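Local coordinates for protein monomethylamine methyltransferase mtmB1 (PDB 1NTH) that catalyses transfer of the methyl group of monomethylamine to the corrinoid cofactor of its partner protein MtmC, a step in methanogenesis from methylamine, at residues Ile328-Gln333 / Gly360-Ser365; Lys123-Gly128 / Val153-Asn158; Asp296-Ile301 / Met313-Ala318. One frame throughout, in Å; residues are numbered along the deposited sequence. Where two conformers were deposited one is given.

Interaction 1: residues Ile328-Gln333 / Gly360-Ser365; sequences ILSGNQ and GREILS
Parallel strand pairing in the wall of the TIM barrel joins Ser330-Gln333 to Ile363-Ser365, and the side chains of Arg361 and Glu362 extend it to one end. The two strands run in the same direction at 22° to each other. Ile363 stands opposite Gly331, and Ser365 N donates to Asn332 O at 2.9 Å; the intervening bond from Asn332 N to Ile363 O is less certain, because that oxygen sits too close to a neighbour.

Just ahead of the second strand, Glu362 holds both backbone polar atoms of Ser330. Ser330 O accepts from Glu362 N at 2.9 Å, and from Ile363 N as well. Ser330 N points almost straight at Glu362 OE1 (2.7 Å, 169° at the hydrogen). The bend of the Glu362 chain at chi2 (75°) turns CD back toward Ser330, and OE1 is met there on its anti side. A water within 2.6 Å of Glu362 OE1 also lies in hydrogen-bonding range of Ser330 OG and Ile328 O. Leu329 CD2 packs on Glu362 CG at 3.8 Å, the two side chains crossing at about a right angle.

Arg361 reaches over the face of the first strand that carries Asn332. Its NH1 makes a weak bond to Ser330 OG at 3.1 Å and is also bonded to His282, and Asn332 CB lies over one face of the guanidinium, 4.0 Å from Arg361 NE. The salt-bridge partner of this cation is Asp296, through NH2, whereas Asn332 ND2 bonds to Asp356 of helix 343-359.

With backbone N-H groups of Ser330 and Arg116 bonded to its two oxygens and a water beside OE1, the buried Glu362 carboxylate is probably ionised, serving as an acceptor that stands in for a strand carbonyl in front of Ser330 N.

Interaction 2: residues Lys123-Gly128 / Val153-Asn158; sequences KPIVQG and VDTIVN
Two neighbouring parallel strands of the barrel meet where Gln127 pairs with Thr155 and Gly128 with Ile156, and Asp154 grips Val126 just ahead of them. Val126 O receives two N-H groups: Asp154 N at 2.8 Å, in the carbonyl plane, and Thr155 N, in a longer bond, tilted out of that plane. Val126 N in turn donates to the anti lone pair of Asp154 OD2 in a nearly straight bond (2.8 Å, 178° at the hydrogen), so one aspartate holds both polar backbone atoms of Val126. A water sits between Asp154 OD2, 2.6 Å away, and Pro124 O. Ile125 CG2 lies across Asp154 CB at 3.8 Å.

Further along, Gly128 N bonds to Thr155 O, and Val157 N approaches Gly128 O from well above the carbonyl plane. Val153 CG1 packs on Gly128 N at 3.6 Å.

On the face shared by Gln127 and Thr155, Gln127 NE2 donates to Thr155 OG1 at 3.0 Å, with the hydroxyl close to its amide plane. Thr155 chi1 (62°) sets OG1 between its own backbone N and carbonyl carbon, where it also touches Gln127 CG. Val157 CB rests on that CG at 3.8 Å, and Gln127 OE1 is bonded to Ser365 OG, so both ends of the amide are held. An alanine in place of Gln127 would probably leave the Thr155 and Ser365 hydroxyls without this shared partner and open a gap beside Val157.

Ile156, on the other face, packs against helix 174-193. Adjacent parallel strands whose outward side chains, such as Ile156, are covered by helices are the arrangement of a TIM barrel.

Interaction 3: residues Asp296-Ile301 / Met313-Ala318; sequences DGPVHI and MIAGWA
The flat carboxylate of Asp296 comes up to the helix through one oxygen: OD2 lies 4.2 Å from Ala315 CA and at longer range from Ala318 CB. Its OD1 is turned back on its own chain, where Gly297 N reaches it from above the carboxylate plane, 43° out of it, at 2.6 Å. The indole of Trp317 takes no part in this meeting; Met313 O lies in plane at its edge, and Phe47 stacks on the ring.

The closest apolar packing is made by the pyrrolidine ring of Pro298. Its CG sits 3.7 Å from Ile314 CG2 and 4.0 Å from Ala315 CB, lodging against two successive residues of the helix, while its CB also touches the isoleucine methyl. Ile314 has CG1 anti to its carbonyl carbon (chi1 -67°), which leaves CG2 anti to the backbone N and facing the proline. The ring and the isoleucine chain lie alongside one another, running opposite ways. Asp296 OD2, paired with Arg361, also has the carboxylate of Asp278 close by, a like charge that the arginine would probably offset.

Ile314 also touches Thr275 of helix 271-288, and Pro298 touches Asn332 of strand 330-333. The contact joins strand 293-300 to helix 309-325 within the beta-alpha-beta unit completed by strand 330-333.

How the interactions relate
All three contacts reach one curled parallel sheet. Interactions 1 and 2, with centres about 10 Å apart, are side by side in it, strand 363-366 next to strand 125-128: Leu364 O lies 2.7 Å from Gln127 N, a probable hydrogen bond. Interactions 1 and 3 (centres about 12 Å apart) are joined by the salt bridge of Arg361 NH2 with Asp296 OD2 at 2.9 Å. Interactions 2 and 3 do not touch, their nearest atoms being about 9 Å apart. Glu362 and Asp154 repeat one device, each binding both backbone N and O of a residue on the adjacent strand. Ser365 OG, bonded to Gln127, is also bonded to the pyrrolysine at position 202, probably at the catalytic centre.

Interaction 1: residues Ile328-Gln333 / Gly360-Ser365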
loop_
_atom_site.group_PDB
_atom_site.type_symbol
_atom_site.label_atom_id
_atom_site.label_comp_id
_atom_site.label_asym_id
_atom_site.label_seq_id
_atom_site.Cartn_x
_atom_site.Cartn_y
_atom_site.Cartn_z
ATOM N N ILE A 328 1.031 16.180 -28.816
ATOM C CA ILE A 328 0.865 16.864 -27.537
ATOM C C ILE A 328 -0.589 16.831 -27.076
ATOM O O ILE A 328 -1.487 17.242 -27.809
ATOM C CB ILE A 328 1.312 18.346 -27.635
ATOM C CG1 ILE A 328 2.813 18.414 -27.934
ATOM C CG2 ILE A 328 1.000 19.079 -26.330
ATOM C CD1 ILE A 328 3.329 19.831 -28.181
ATOM N N LEU A 329 -0.819 16.342 -25.861
ATOM C CA LEU A 329 -2.169 16.284 -25.305
ATOM C C LEU A 329 -2.490 17.660 -24.726
ATOM O O LEU A 329 -1.640 18.274 -24.079
ATOM C CB LEU A 329 -2.244 15.213 -24.212
ATOM C CG LEU A 329 -1.970 13.786 -24.706
ATOM C CD1 LEU A 329 -1.813 12.847 -23.507
ATOM C CD2 LEU A 329 -3.104 13.330 -25.615
ATOM N N SER A 330 -3.706 18.148 -24.952
ATOM C CA SER A 330 -4.054 19.477 -24.456
ATOM C C SER A 330 -5.501 19.665 -24.028
ATOM O O SER A 330 -6.359 18.813 -24.251
ATOM C CB SER A 330 -3.732 20.520 -25.527
ATOM O OG SER A 330 -4.673 20.445 -26.582
ATOM N N GLY A 331 -5.761 20.808 -23.408
ATOM C CA GLY A 331 -7.103 21.116 -22.966
ATOM C C GLY A 331 -7.289 22.617 -23.015
ATOM O O GLY A 331 -6.346 23.346 -23.333
ATOM N N ASN A 332 -8.496 23.080 -22.720
ATOM C CA ASN A 332 -8.770 24.514 -22.704
ATOM C C ASN A 332 -9.607 24.815 -21.467
ATOM O O ASN A 332 -10.396 23.975 -21.023
ATOM C CB ASN A 332 -9.504 24.943 -23.980
ATOM C CG ASN A 332 -9.369 26.438 -24.252
ATOM O OD1 ASN A 332 -8.635 27.141 -23.554
ATOM N ND2 ASN A 332 -10.070 26.926 -25.269
ATOM N N GLN A 333 -9.425 26.012 -20.909
ATOM C CA GLN A 333 -10.126 26.442 -19.701
ATOM C C GLN A 333 -11.212 27.467 -20.025
ATOM O O GLN A 333 -11.074 28.265 -20.951
ATOM C CB GLN A 333 -9.139 27.011 -18.680
ATOM C CG GLN A 333 -8.188 28.047 -19.225
ATOM C CD GLN A 333 -7.120 28.432 -18.220
ATOM O OE1 GLN A 333 -7.391 29.118 -17.240
ATOM N NE2 GLN A 333 -5.901 27.979 -18.457
ATOM N N GLY A 360 -10.188 19.537 -31.519
ATOM C CA GLY A 360 -9.340 18.441 -31.074
ATOM C C GLY A 360 -8.813 18.427 -29.649
ATOM O O GLY A 360 -7.875 17.689 -29.360
ATOM N N ARG A 361 -9.392 19.219 -28.751
ATOM C CA ARG A 361 -8.925 19.235 -27.363
ATOM C C ARG A 361 -9.234 17.901 -26.695
ATOM O O ARG A 361 -10.287 17.313 -26.936
ATOM C CB ARG A 361 -9.611 20.347 -26.564
ATOM C CG ARG A 361 -9.269 21.761 -27.001
ATOM C CD ARG A 361 -7.852 22.162 -26.614
ATOM N NE ARG A 361 -7.548 23.502 -27.111
ATOM C CZ ARG A 361 -6.367 24.102 -27.009
ATOM N NH1 ARG A 361 -5.349 23.492 -26.415
ATOM N NH2 ARG A 361 -6.196 25.312 -27.527
ATOM N N GLU A 362 -8.319 17.427 -25.857
ATOM C CA GLU A 362 -8.537 16.169 -25.154
ATOM C C GLU A 362 -9.286 16.396 -23.847
ATOM O O GLU A 362 -10.012 15.518 -23.383
ATOM C CB GLU A 362 -7.207 15.476 -24.846
ATOM C CG GLU A 362 -6.548 14.771 -26.022
ATOM C CD GLU A 362 -5.903 15.715 -27.018
ATOM O OE1 GLU A 362 -5.421 16.793 -26.607
ATOM O OE2 GLU A 362 -5.858 15.368 -28.216
ATOM N N ILE A 363 -9.106 17.574 -23.255
ATOM C CA ILE A 363 -9.747 17.897 -21.987
ATOM C C ILE A 363 -10.398 19.281 -21.977
ATOM O O ILE A 363 -9.827 20.248 -22.482
ATOM C CB ILE A 363 -8.715 17.844 -20.832
ATOM C CG1 ILE A 363 -8.111 16.436 -20.735
ATOM C CG2 ILE A 363 -9.379 18.239 -19.517
ATOM C CD1 ILE A 363 -6.954 16.329 -19.746
ATOM N N LEU A 364 -11.598 19.361 -21.412
ATOM C CA LEU A 364 -12.322 20.626 -21.279
ATOM C C LEU A 364 -12.351 20.898 -19.776
ATOM O O LEU A 364 -12.897 20.101 -19.013
ATOM C CB LEU A 364 -13.755 20.493 -21.807
ATOM C CG LEU A 364 -13.932 19.887 -23.200
ATOM C CD1 LEU A 364 -15.405 19.964 -23.600
ATOM C CD2 LEU A 364 -13.070 20.635 -24.198
ATOM N N SER A 365 -11.767 22.015 -19.349
ATOM C CA SER A 365 -11.708 22.348 -17.925
ATOM C C SER A 365 -12.538 23.600 -17.616
ATOM O O SER A 365 -12.110 24.721 -17.893
ATOM C CB SER A 365 -10.241 22.566 -17.521
ATOM O OG SER A 365 -10.057 22.486 -16.117
HETATM O O HOH W 1 -4.177 18.237 -28.401
#

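Interaction 2: residues Lys123-Gly128 / Val153-Asn158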
loop_
_atom_site.group_PDB
_atom_site.type_symbol
_atom_site.label_atom_id
_atom_site.label_comp_id
_atom_site.label_asym_id
_atom_site.label_seq_id
_atom_site.Cartn_x
_atom_site.Cartn_y
_atom_site.Cartn_z
ATOM N N LYS A 123 -15.493 11.781 -27.664
ATOM C CA LYS A 123 -15.787 12.936 -26.826
ATOM C C LYS A 123 -14.589 13.277 -25.940
ATOM O O LYS A 123 -13.885 12.391 -25.458
ATOM C CB LYS A 123 -16.999 12.629 -25.942
ATOM C CG LYS A 123 -17.455 13.769 -25.048
ATOM C CD LYS A 123 -18.556 13.296 -24.103
ATOM C CE LYS A 123 -19.105 14.440 -23.259
ATOM N NZ LYS A 123 -20.090 13.952 -22.247
ATOM N N PRO A 124 -14.322 14.571 -25.737
ATOM C CA PRO A 124 -13.183 14.899 -24.878
ATOM C C PRO A 124 -13.531 14.616 -23.420
ATOM O O PRO A 124 -14.693 14.373 -23.081
ATOM C CB PRO A 124 -12.962 16.389 -25.144
ATOM C CG PRO A 124 -14.320 16.879 -25.518
ATOM C CD PRO A 124 -14.841 15.775 -26.409
ATOM N N ILE A 125 -12.515 14.628 -22.567
ATOM C CA ILE A 125 -12.702 14.410 -21.142
ATOM C C ILE A 125 -13.277 15.694 -20.560
ATOM O O ILE A 125 -12.807 16.791 -20.873
ATOM C CB ILE A 125 -11.351 14.095 -20.454
ATOM C CG1 ILE A 125 -10.842 12.730 -20.920
ATOM C CG2 ILE A 125 -11.496 14.157 -18.938
ATOM C CD1 ILE A 125 -11.813 11.591 -20.668
ATOM N N VAL A 126 -14.298 15.559 -19.721
ATOM C CA VAL A 126 -14.931 16.714 -19.097
ATOM C C VAL A 126 -14.398 16.905 -17.681
ATOM O O VAL A 126 -14.693 16.120 -16.777
ATOM C CB VAL A 126 -16.466 16.544 -19.051
ATOM C CG1 VAL A 126 -17.110 17.734 -18.347
ATOM C CG2 VAL A 126 -17.011 16.413 -20.467
ATOM N N GLN A 127 -13.592 17.945 -17.502
ATOM C CA GLN A 127 -13.020 18.259 -16.202
ATOM C C GLN A 127 -13.842 19.407 -15.637
ATOM O O GLN A 127 -13.651 20.562 -16.010
ATOM C CB GLN A 127 -11.556 18.669 -16.359
ATOM C CG GLN A 127 -10.863 19.020 -15.055
ATOM C CD GLN A 127 -9.359 18.928 -15.175
ATOM O OE1 GLN A 127 -8.676 19.907 -15.500
ATOM N NE2 GLN A 127 -8.831 17.737 -14.935
ATOM N N GLY A 128 -14.764 19.078 -14.741
ATOM C CA GLY A 128 -15.634 20.094 -14.182
ATOM C C GLY A 128 -15.333 20.512 -12.763
ATOM O O GLY A 128 -14.910 19.709 -11.931
ATOM N N VAL A 153 -19.493 14.863 -15.916
ATOM C CA VAL A 153 -18.153 15.187 -15.432
ATOM C C VAL A 153 -17.284 13.951 -15.177
ATOM O O VAL A 153 -17.713 12.998 -14.522
ATOM C CB VAL A 153 -18.252 16.049 -14.146
ATOM C CG1 VAL A 153 -16.865 16.411 -13.632
ATOM C CG2 VAL A 153 -19.043 17.325 -14.444
ATOM N N ASP A 154 -16.060 13.985 -15.703
ATOM C CA ASP A 154 -15.096 12.888 -15.568
ATOM C C ASP A 154 -14.072 13.096 -14.453
ATOM O O ASP A 154 -13.731 12.156 -13.728
ATOM C CB ASP A 154 -14.339 12.690 -16.885
ATOM C CG ASP A 154 -15.240 12.270 -18.019
ATOM O OD1 ASP A 154 -15.917 11.229 -17.876
ATOM O OD2 ASP A 154 -15.267 12.970 -19.054
ATOM N N THR A 155 -13.565 14.321 -14.344
ATOM C CA THR A 155 -12.579 14.678 -13.326
ATOM C C THR A 155 -12.982 16.031 -12.758
ATOM O O THR A 155 -13.853 16.706 -13.315
ATOM C CB THR A 155 -11.153 14.796 -13.920
ATOM O OG1 THR A 155 -11.128 15.841 -14.902
ATOM C CG2 THR A 155 -10.741 13.489 -14.577
ATOM N N ILE A 156 -12.347 16.429 -11.661
ATOM C CA ILE A 156 -12.673 17.699 -11.017
ATOM C C ILE A 156 -11.543 18.717 -11.122
ATOM O O ILE A 156 -10.376 18.364 -10.978
ATOM C CB ILE A 156 -12.944 17.506 -9.498
ATOM C CG1 ILE A 156 -14.087 16.510 -9.272
ATOM C CG2 ILE A 156 -13.240 18.858 -8.839
ATOM C CD1 ILE A 156 -15.430 16.947 -9.827
ATOM N N VAL A 157 -11.886 19.972 -11.399
ATOM C CA VAL A 157 -10.876 21.024 -11.395
ATOM C C VAL A 157 -11.212 21.820 -10.133
ATOM O O VAL A 157 -12.299 22.385 -9.999
ATOM C CB VAL A 157 -10.910 21.923 -12.658
ATOM C CG1 VAL A 157 -12.326 22.371 -12.978
ATOM C CG2 VAL A 157 -9.999 23.121 -12.438
ATOM N N ASN A 158 -10.267 21.839 -9.201
ATOM C CA ASN A 158 -10.445 22.481 -7.904
ATOM C C ASN A 158 -10.771 23.968 -7.846
ATOM O O ASN A 158 -10.310 24.764 -8.665
ATOM C CB ASN A 158 -9.204 22.247 -7.040
ATOM C CG ASN A 158 -8.878 20.776 -6.863
ATOM O OD1 ASN A 158 -9.582 19.898 -7.374
ATOM N ND2 ASN A 158 -7.804 20.500 -6.134
HETATM O O HOH W 2 -18.422 13.072 -20.160
HETATM O O HOH W 3 -16.010 12.593 -21.540
#

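Interaction 3: residues Asp296-Ile301 / Met313-Ala318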
loop_
_atom_site.group_PDB
_atom_site.type_symbol
_atom_site.label_atom_id
_atom_site.label_comp_id
_atom_site.label_asym_id
_atom_site.label_seq_id
_atom_site.Cartn_x
_atom_site.Cartn_y
_atom_site.Cartn_z
ATOM N N ASP A 296 -4.644 25.351 -22.258
ATOM C CA ASP A 296 -4.664 26.661 -22.904
ATOM C C ASP A 296 -5.775 27.485 -22.257
ATOM O O ASP A 296 -6.472 27.011 -21.355
ATOM C CB ASP A 296 -4.940 26.469 -24.400
ATOM C CG ASP A 296 -4.652 27.710 -25.233
ATOM O OD1 ASP A 296 -4.279 28.767 -24.674
ATOM O OD2 ASP A 296 -4.804 27.612 -26.469
ATOM N N GLY A 297 -5.937 28.719 -22.716
ATOM C CA GLY A 297 -6.975 29.581 -22.185
ATOM C C GLY A 297 -6.819 30.991 -22.721
ATOM O O GLY A 297 -6.630 31.924 -21.943
ATOM N N PRO A 298 -6.892 31.183 -24.049
ATOM C CA PRO A 298 -6.747 32.529 -24.621
ATOM C C PRO A 298 -7.801 33.442 -24.015
ATOM O O PRO A 298 -8.976 33.093 -23.979
ATOM C CB PRO A 298 -6.977 32.300 -26.114
ATOM C CG PRO A 298 -6.579 30.857 -26.314
ATOM C CD PRO A 298 -7.188 30.199 -25.103
ATOM N N VAL A 299 -7.387 34.614 -23.545
ATOM C CA VAL A 299 -8.334 35.527 -22.924
ATOM C C VAL A 299 -8.307 36.916 -23.563
ATOM O O VAL A 299 -7.256 37.395 -23.988
ATOM C CB VAL A 299 -8.053 35.630 -21.407
ATOM C CG1 VAL A 299 -6.653 36.161 -21.172
ATOM C CG2 VAL A 299 -9.093 36.505 -20.739
ATOM N N HIS A 300 -9.474 37.549 -23.625
ATOM C CA HIS A 300 -9.611 38.879 -24.220
ATOM C C HIS A 300 -9.093 39.939 -23.252
ATOM O O HIS A 300 -9.539 40.014 -22.109
ATOM C CB HIS A 300 -11.083 39.135 -24.554
ATOM C CG HIS A 300 -11.302 40.262 -25.512
ATOM N ND1 HIS A 300 -11.085 41.581 -25.175
ATOM C CD2 HIS A 300 -11.720 40.267 -26.800
ATOM C CE1 HIS A 300 -11.361 42.350 -26.214
ATOM N NE2 HIS A 300 -11.749 41.577 -27.213
ATOM N N ILE A 301 -8.150 40.758 -23.711
ATOM C CA ILE A 301 -7.565 41.786 -22.857
ATOM C C ILE A 301 -8.596 42.696 -22.190
ATOM O O ILE A 301 -8.399 43.132 -21.056
ATOM C CB ILE A 301 -6.556 42.660 -23.640
ATOM C CG1 ILE A 301 -5.797 43.565 -22.665
ATOM C CG2 ILE A 301 -7.281 43.490 -24.694
ATOM C CD1 ILE A 301 -4.613 44.274 -23.279
ATOM N N MET A 313 -11.171 31.703 -31.827
ATOM C CA MET A 313 -10.397 31.475 -33.045
ATOM C C MET A 313 -8.955 31.113 -32.702
ATOM O O MET A 313 -8.361 30.232 -33.324
ATOM C CB MET A 313 -10.420 32.724 -33.932
ATOM C CG MET A 313 -11.771 32.992 -34.573
ATOM S SD MET A 313 -11.802 34.577 -35.439
ATOM C CE MET A 313 -10.731 34.231 -36.827
ATOM N N ILE A 314 -8.394 31.797 -31.710
ATOM C CA ILE A 314 -7.025 31.525 -31.287
ATOM C C ILE A 314 -6.913 30.087 -30.783
ATOM O O ILE A 314 -6.014 29.348 -31.190
ATOM C CB ILE A 314 -6.590 32.503 -30.170
ATOM C CG1 ILE A 314 -6.512 33.924 -30.743
ATOM C CG2 ILE A 314 -5.240 32.083 -29.585
ATOM C CD1 ILE A 314 -6.396 35.008 -29.692
ATOM N N ALA A 315 -7.833 29.687 -29.912
ATOM C CA ALA A 315 -7.815 28.334 -29.362
ATOM C C ALA A 315 -8.048 27.278 -30.445
ATOM O O ALA A 315 -7.358 26.255 -30.486
ATOM C CB ALA A 315 -8.869 28.200 -28.268
ATOM N N GLY A 316 -9.021 27.526 -31.316
ATOM C CA GLY A 316 -9.325 26.580 -32.377
ATOM C C GLY A 316 -8.161 26.331 -33.315
ATOM O O GLY A 316 -7.852 25.184 -33.641
ATOM N N TRP A 317 -7.507 27.402 -33.754
ATOM C CA TRP A 317 -6.369 27.264 -34.653
ATOM C C TRP A 317 -5.160 26.648 -33.961
ATOM O O TRP A 317 -4.478 25.801 -34.536
ATOM C CB TRP A 317 -5.981 28.621 -35.256
ATOM C CG TRP A 317 -6.826 29.007 -36.431
ATOM C CD1 TRP A 317 -8.103 29.494 -36.406
ATOM C CD2 TRP A 317 -6.464 28.897 -37.812
ATOM N NE1 TRP A 317 -8.558 29.694 -37.690
ATOM C CE2 TRP A 317 -7.573 29.336 -38.572
ATOM C CE3 TRP A 317 -5.309 28.470 -38.483
ATOM C CZ2 TRP A 317 -7.559 29.362 -39.973
ATOM C CZ3 TRP A 317 -5.294 28.495 -39.878
ATOM C CH2 TRP A 317 -6.414 28.940 -40.605
ATOM N N ALA A 318 -4.891 27.067 -32.730
ATOM C CA ALA A 318 -3.747 26.527 -32.005
ATOM C C ALA A 318 -3.902 25.020 -31.788
ATOM O O ALA A 318 -2.980 24.248 -32.057
ATOM C CB ALA A 318 -3.589 27.241 -30.664
#